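Local structure of ribose-phosphate pyrophosphokinase (Thermus thermophilus, 7PN0) at residues L47-V59 with A79-Y93. The protein catalyses transfer of the pyrophosphoryl group of ATP to ribose 5-phosphate, making phosphoribosyl pyrophosphate, the activated ribose used in nucleotide synthesis. Residues are numbered along the deposited sequence; the frame is centred on the assembly and turned at random.
Sequences LREGDVFIVQSFV and ASAARVTAVIPYFSY. With ADP (adenosine-5'-diphosphate), chain C; SO4 (sulfate ion), chain E.
V52 and I54 alternate with T85 and V87 in a parallel ladder, running from the G50 carbonyl, which accepts from A82 N and R83 N, to Q56 N on V87 O (2.9 Å), that pairs strands 51-55 and 83-88, with helix 62-78 as crossover of a right-handed beta-alpha-beta unit. On one face of the sheet D51 and R83 lie side by side; R83 NE meets D51 OD1 at 2.8 Å, within the guanidinium plane but 31° out of the carboxylate plane. A water gives protons to D51 OD1 and V52 O, accepts from T85 OG1 and lies over one face of the F53 ring, whose CD2 is 3.5 Å from T85 CB. On the sheet's other face V52 CG1 presses tightly on A81 CB, at 3.5 Å. Beyond the strands F58 N bonds Y90 O, and F58 points toward 88-93; chi1 -80°, CG anti to the carbonyl carbon, sets its ring under F91, whose edge lies over the ring centre, planes at 71°. F58 CD2 meets Y93 CD2 at the tyrosine ring edge (3.7 Å), and CE1 touches I88 CG2. With an alanine at F58, F91 would probably lose the ring face under its edge, and a gap would open beside Y93 and I88. S92 and Y93 line the ADP pocket, so this packing probably carries the C-terminal strand ends to the nucleotide site, whereas the D51-R83 salt bridge lies at the N-terminal ends, where R83 also bridges E49 of a neighbouring subunit.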
loop_
_atom_site.group_PDB
_atom_site.type_symbol
_atom_site.label_atom_id
_atom_site.label_comp_id
_atom_site.label_asym_id
_atom_site.label_seq_id
_atom_site.Cartn_x
_atom_site.Cartn_y
_atom_site.Cartn_z
ATOM N N LEU A 47 24.911 2.291 -10.134
ATOM C CA LEU A 47 24.323 0.931 -10.271
ATOM C C LEU A 47 22.990 1.040 -11.010
ATOM O O LEU A 47 22.149 0.145 -10.876
ATOM C CB LEU A 47 24.242 0.294 -8.882
ATOM C CG LEU A 47 23.621 1.173 -7.802
ATOM C CD1 LEU A 47 22.250 1.613 -8.252
ATOM C CD2 LEU A 47 23.531 0.454 -6.446
ATOM N N ARG A 48 22.797 2.145 -11.749
ATOM C CA ARG A 48 21.557 2.455 -12.491
ATOM C C ARG A 48 21.185 1.292 -13.415
ATOM O O ARG A 48 22.059 0.823 -14.171
ATOM C CB ARG A 48 21.738 3.743 -13.296
ATOM C CG ARG A 48 20.443 4.274 -13.883
ATOM C CD ARG A 48 20.630 5.620 -14.539
ATOM N NE ARG A 48 20.891 6.671 -13.553
ATOM C CZ ARG A 48 19.977 7.470 -13.049
ATOM N NH1 ARG A 48 18.702 7.325 -13.379
ATOM N NH2 ARG A 48 20.346 8.419 -12.216
ATOM N N GLU A 49 19.931 0.834 -13.332
ATOM C CA GLU A 49 19.332 -0.280 -14.115
ATOM C C GLU A 49 20.121 -1.563 -13.867
ATOM O O GLU A 49 19.986 -2.519 -14.674
ATOM C CB GLU A 49 19.129 0.061 -15.592
ATOM C CG GLU A 49 18.372 1.351 -15.795
ATOM C CD GLU A 49 16.978 1.420 -15.171
ATOM O OE1 GLU A 49 16.621 2.483 -14.505
ATOM O OE2 GLU A 49 16.316 0.366 -15.181
ATOM N N GLY A 50 20.772 -1.637 -12.703
ATOM C CA GLY A 50 21.520 -2.839 -12.285
ATOM C C GLY A 50 20.615 -3.860 -11.639
ATOM O O GLY A 50 19.556 -3.475 -11.118
ATOM N N ASP A 51 21.009 -5.134 -11.720
ATOM C CA ASP A 51 20.436 -6.241 -10.935
ATOM C C ASP A 51 21.333 -6.391 -9.726
ATOM O O ASP A 51 22.483 -6.932 -9.865
ATOM C CB ASP A 51 20.316 -7.480 -11.817
ATOM C CG ASP A 51 19.386 -8.549 -11.303
ATOM O OD1 ASP A 51 18.645 -8.284 -10.348
ATOM O OD2 ASP A 51 19.390 -9.652 -11.915
ATOM N N VAL A 52 20.917 -5.760 -8.636
ATOM C CA VAL A 52 21.829 -5.541 -7.507
ATOM C C VAL A 52 21.488 -6.504 -6.383
ATOM O O VAL A 52 20.306 -6.724 -6.050
ATOM C CB VAL A 52 22.001 -4.068 -7.082
ATOM C CG1 VAL A 52 21.552 -3.020 -8.035
ATOM C CG2 VAL A 52 21.925 -3.766 -5.603
ATOM N N PHE A 53 22.535 -7.103 -5.846
ATOM C CA PHE A 53 22.504 -8.136 -4.796
ATOM C C PHE A 53 23.345 -7.611 -3.637
ATOM O O PHE A 53 24.569 -7.284 -3.775
ATOM C CB PHE A 53 23.067 -9.462 -5.333
ATOM C CG PHE A 53 22.201 -10.087 -6.388
ATOM C CD1 PHE A 53 22.228 -9.643 -7.696
ATOM C CD2 PHE A 53 21.247 -11.037 -6.040
ATOM C CE1 PHE A 53 21.375 -10.167 -8.654
ATOM C CE2 PHE A 53 20.403 -11.572 -7.007
ATOM C CZ PHE A 53 20.480 -11.139 -8.311
ATOM N N ILE A 54 22.745 -7.545 -2.468
ATOM C CA ILE A 54 23.457 -6.929 -1.317
ATOM C C ILE A 54 23.570 -8.016 -0.285
ATOM O O ILE A 54 22.523 -8.515 0.139
ATOM C CB ILE A 54 22.754 -5.691 -0.773
ATOM C CG1 ILE A 54 22.648 -4.587 -1.809
ATOM C CG2 ILE A 54 23.360 -5.207 0.529
ATOM C CD1 ILE A 54 21.427 -3.745 -1.565
ATOM N N VAL A 55 24.796 -8.353 0.099
ATOM C CA VAL A 55 25.056 -9.440 1.087
ATOM C C VAL A 55 25.140 -8.872 2.515
ATOM O O VAL A 55 26.022 -8.044 2.848
ATOM C CB VAL A 55 26.332 -10.215 0.713
ATOM C CG1 VAL A 55 26.565 -11.406 1.597
ATOM C CG2 VAL A 55 26.300 -10.664 -0.741
ATOM N N GLN A 56 24.356 -9.437 3.414
ATOM C CA GLN A 56 24.452 -9.096 4.865
ATOM C C GLN A 56 23.902 -10.244 5.689
ATOM O O GLN A 56 22.759 -10.653 5.439
ATOM C CB GLN A 56 23.683 -7.816 5.171
ATOM C CG GLN A 56 23.936 -7.321 6.584
ATOM C CD GLN A 56 25.145 -6.423 6.635
ATOM O OE1 GLN A 56 26.269 -6.818 6.306
ATOM N NE2 GLN A 56 24.912 -5.185 7.007
ATOM N N SER A 57 24.698 -10.755 6.643
ATOM C CA SER A 57 24.238 -11.749 7.642
ATOM C C SER A 57 23.931 -11.025 8.948
ATOM O O SER A 57 24.546 -9.971 9.235
ATOM C CB SER A 57 25.220 -12.880 7.825
ATOM O OG SER A 57 25.140 -13.751 6.725
ATOM N N PHE A 58 23.003 -11.585 9.731
ATOM C CA PHE A 58 22.540 -11.019 11.013
ATOM C C PHE A 58 23.449 -11.526 12.129
ATOM O O PHE A 58 23.027 -12.350 12.934
ATOM C CB PHE A 58 21.083 -11.402 11.249
ATOM C CG PHE A 58 20.102 -10.560 10.492
ATOM C CD1 PHE A 58 20.068 -10.566 9.107
ATOM C CD2 PHE A 58 19.240 -9.710 11.164
ATOM C CE1 PHE A 58 19.216 -9.730 8.403
ATOM C CE2 PHE A 58 18.357 -8.909 10.447
ATOM C CZ PHE A 58 18.313 -8.971 9.073
ATOM N N VAL A 59 24.681 -11.021 12.151
ATOM C CA VAL A 59 25.720 -11.343 13.169
ATOM C C VAL A 59 26.071 -10.070 13.934
ATOM O O VAL A 59 25.783 -8.944 13.488
ATOM C CB VAL A 59 26.966 -11.962 12.509
ATOM C CG1 VAL A 59 26.649 -13.290 11.823
ATOM C CG2 VAL A 59 27.585 -11.012 11.510
ATOM N N ALA A 79 19.091 5.142 -6.096
ATOM C CA ALA A 79 20.110 5.314 -7.141
ATOM C C ALA A 79 19.659 4.571 -8.401
ATOM O O ALA A 79 20.490 4.291 -9.222
ATOM C CB ALA A 79 21.445 4.813 -6.622
ATOM N N SER A 80 18.378 4.172 -8.488
ATOM C CA SER A 80 17.755 3.710 -9.756
ATOM C C SER A 80 18.291 2.341 -10.203
ATOM O O SER A 80 18.303 2.064 -11.389
ATOM C CB SER A 80 17.895 4.751 -10.862
ATOM O OG SER A 80 17.282 5.979 -10.480
ATOM N N ALA A 81 18.605 1.461 -9.264
ATOM C CA ALA A 81 18.727 0.019 -9.515
ATOM C C ALA A 81 17.454 -0.503 -10.205
ATOM O O ALA A 81 16.387 -0.048 -9.860
ATOM C CB ALA A 81 18.969 -0.702 -8.233
ATOM N N ALA A 82 17.574 -1.474 -11.107
ATOM C CA ALA A 82 16.408 -2.120 -11.771
ATOM C C ALA A 82 15.755 -3.055 -10.765
ATOM O O ALA A 82 14.525 -3.180 -10.749
ATOM C CB ALA A 82 16.822 -2.885 -12.994
ATOM N N ARG A 83 16.582 -3.776 -10.015
ATOM C CA ARG A 83 16.094 -4.822 -9.100
ATOM C C ARG A 83 17.068 -4.852 -7.940
ATOM O O ARG A 83 18.307 -4.712 -8.179
ATOM C CB ARG A 83 15.964 -6.195 -9.746
ATOM C CG ARG A 83 15.237 -7.173 -8.832
ATOM C CD ARG A 83 14.824 -8.430 -9.561
ATOM N NE ARG A 83 15.958 -9.145 -10.161
ATOM C CZ ARG A 83 15.823 -10.287 -10.832
ATOM N NH1 ARG A 83 16.869 -10.863 -11.383
ATOM N NH2 ARG A 83 14.634 -10.866 -10.920
ATOM N N VAL A 84 16.533 -5.034 -6.739
ATOM C CA VAL A 84 17.363 -5.168 -5.511
ATOM C C VAL A 84 17.002 -6.460 -4.768
ATOM O O VAL A 84 15.846 -6.639 -4.392
ATOM C CB VAL A 84 17.221 -3.932 -4.612
ATOM C CG1 VAL A 84 18.001 -4.113 -3.327
ATOM C CG2 VAL A 84 17.659 -2.674 -5.310
ATOM N N THR A 85 17.995 -7.335 -4.592
ATOM C CA THR A 85 17.854 -8.570 -3.799
ATOM C C THR A 85 18.641 -8.419 -2.500
ATOM O O THR A 85 19.886 -8.117 -2.571
ATOM C CB THR A 85 18.343 -9.778 -4.596
ATOM O OG1 THR A 85 17.584 -9.885 -5.812
ATOM C CG2 THR A 85 18.300 -11.042 -3.764
ATOM N N ALA A 86 17.989 -8.701 -1.377
ATOM C CA ALA A 86 18.642 -8.851 -0.068
ATOM C C ALA A 86 19.188 -10.276 -0.029
ATOM O O ALA A 86 18.415 -11.213 0.081
ATOM C CB ALA A 86 17.726 -8.599 1.094
ATOM N N VAL A 87 20.503 -10.403 -0.084
ATOM C CA VAL A 87 21.181 -11.702 0.146
ATOM C C VAL A 87 21.520 -11.771 1.630
ATOM O O VAL A 87 22.395 -11.048 2.097
ATOM C CB VAL A 87 22.401 -11.892 -0.758
ATOM C CG1 VAL A 87 23.001 -13.251 -0.509
ATOM C CG2 VAL A 87 22.018 -11.712 -2.225
ATOM N N ILE A 88 20.804 -12.612 2.341
ATOM C CA ILE A 88 20.863 -12.702 3.822
ATOM C C ILE A 88 21.238 -14.136 4.108
ATOM O O ILE A 88 20.368 -14.981 4.312
ATOM C CB ILE A 88 19.517 -12.336 4.488
ATOM C CG1 ILE A 88 19.040 -10.961 4.023
ATOM C CG2 ILE A 88 19.661 -12.435 5.992
ATOM C CD1 ILE A 88 17.655 -10.601 4.547
ATOM N N PRO A 89 22.542 -14.456 4.142
ATOM C CA PRO A 89 22.956 -15.850 4.309
ATOM C C PRO A 89 22.507 -16.418 5.655
ATOM O O PRO A 89 22.042 -17.548 5.665
ATOM C CB PRO A 89 24.482 -15.813 4.159
ATOM C CG PRO A 89 24.732 -14.566 3.402
ATOM C CD PRO A 89 23.677 -13.562 3.856
ATOM N N TYR A 90 22.550 -15.627 6.725
ATOM C CA TYR A 90 22.028 -16.036 8.046
ATOM C C TYR A 90 21.013 -15.002 8.541
ATOM O O TYR A 90 21.401 -13.910 8.861
ATOM C CB TYR A 90 23.122 -16.204 9.082
ATOM C CG TYR A 90 22.631 -16.499 10.486
ATOM C CD1 TYR A 90 21.682 -17.481 10.728
ATOM C CD2 TYR A 90 23.066 -15.750 11.569
ATOM C CE1 TYR A 90 21.191 -17.718 12.012
ATOM C CE2 TYR A 90 22.604 -15.978 12.860
ATOM C CZ TYR A 90 21.651 -16.959 13.077
ATOM O OH TYR A 90 21.222 -17.220 14.344
ATOM N N PHE A 91 19.766 -15.425 8.648
ATOM C CA PHE A 91 18.640 -14.583 9.098
ATOM C C PHE A 91 18.331 -15.005 10.536
ATOM O O PHE A 91 17.481 -15.876 10.737
ATOM C CB PHE A 91 17.440 -14.718 8.171
ATOM C CG PHE A 91 16.294 -13.825 8.540
ATOM C CD1 PHE A 91 16.502 -12.567 9.111
ATOM C CD2 PHE A 91 14.990 -14.237 8.357
ATOM C CE1 PHE A 91 15.448 -11.729 9.416
ATOM C CE2 PHE A 91 13.931 -13.394 8.685
ATOM C CZ PHE A 91 14.160 -12.139 9.192
ATOM N N SER A 92 19.075 -14.424 11.478
ATOM C CA SER A 92 19.013 -14.817 12.918
ATOM C C SER A 92 17.575 -14.688 13.418
ATOM O O SER A 92 17.126 -15.539 14.232
ATOM C CB SER A 92 19.953 -13.984 13.731
ATOM O OG SER A 92 19.544 -12.618 13.818
ATOM N N TYR A 93 16.885 -13.623 13.002
ATOM C CA TYR A 93 15.542 -13.338 13.554
ATOM C C TYR A 93 14.504 -14.333 13.042
ATOM O O TYR A 93 13.331 -14.249 13.531
ATOM C CB TYR A 93 15.123 -11.888 13.338
ATOM C CG TYR A 93 15.709 -10.885 14.301
ATOM C CD1 TYR A 93 15.190 -10.756 15.590
ATOM C CD2 TYR A 93 16.774 -10.072 13.937
ATOM C CE1 TYR A 93 15.677 -9.823 16.489
ATOM C CE2 TYR A 93 17.277 -9.136 14.822
ATOM C CZ TYR A 93 16.718 -8.996 16.089
ATOM O OH TYR A 93 17.237 -8.105 16.966
HETATM P PB ADP C . 12.899 -23.258 18.815
HETATM O O1B ADP C . 12.687 -24.413 17.826
HETATM O O2B ADP C . 12.723 -21.903 18.171
HETATM O O3B ADP C . 14.137 -23.334 19.687
HETATM P PA ADP C . 11.150 -22.296 20.707
HETATM O O1A ADP C . 10.424 -21.336 19.815
HETATM O O2A ADP C . 10.416 -22.869 21.872
HETATM O O3A ADP C . 11.692 -23.505 19.832
HETATM O "O5'" ADP C . 12.567 -21.654 21.180
HETATM C "C5'" ADP C . 12.812 -20.220 21.057
HETATM C "C4'" ADP C . 13.578 -19.690 22.255
HETATM O "O4'" ADP C . 14.597 -18.767 21.769
HETATM C "C3'" ADP C . 12.768 -18.878 23.279
HETATM O "O3'" ADP C . 11.369 -19.146 23.283
HETATM C "C2'" ADP C . 12.865 -17.469 22.705
HETATM O "O2'" ADP C . 12.689 -16.513 23.716
HETATM C "C1'" ADP C . 14.271 -17.446 22.110
HETATM N N9 ADP C . 14.378 -16.610 20.912
HETATM C C8 ADP C . 13.356 -16.034 20.182
HETATM N N7 ADP C . 13.777 -15.293 19.177
HETATM C C5 ADP C . 15.159 -15.376 19.263
HETATM C C6 ADP C . 16.190 -14.808 18.499
HETATM N N6 ADP C . 15.959 -14.045 17.430
HETATM N N1 ADP C . 17.480 -15.080 18.846
HETATM C C2 ADP C . 17.685 -15.881 19.900
HETATM N N3 ADP C . 16.793 -16.484 20.679
HETATM C C4 ADP C . 15.536 -16.177 20.328
HETATM S S SO4 E . 24.005 7.670 -11.559
HETATM O O1 SO4 E . 23.621 6.591 -12.356
HETATM O O2 SO4 E . 25.411 7.945 -11.739
HETATM O O3 SO4 E . 23.281 8.851 -11.927
HETATM O O4 SO4 E . 23.789 7.353 -10.161
HETATM O O HOH W 1 23.232 4.629 -9.645
HETATM O O HOH W 2 18.393 -7.995 -7.597
#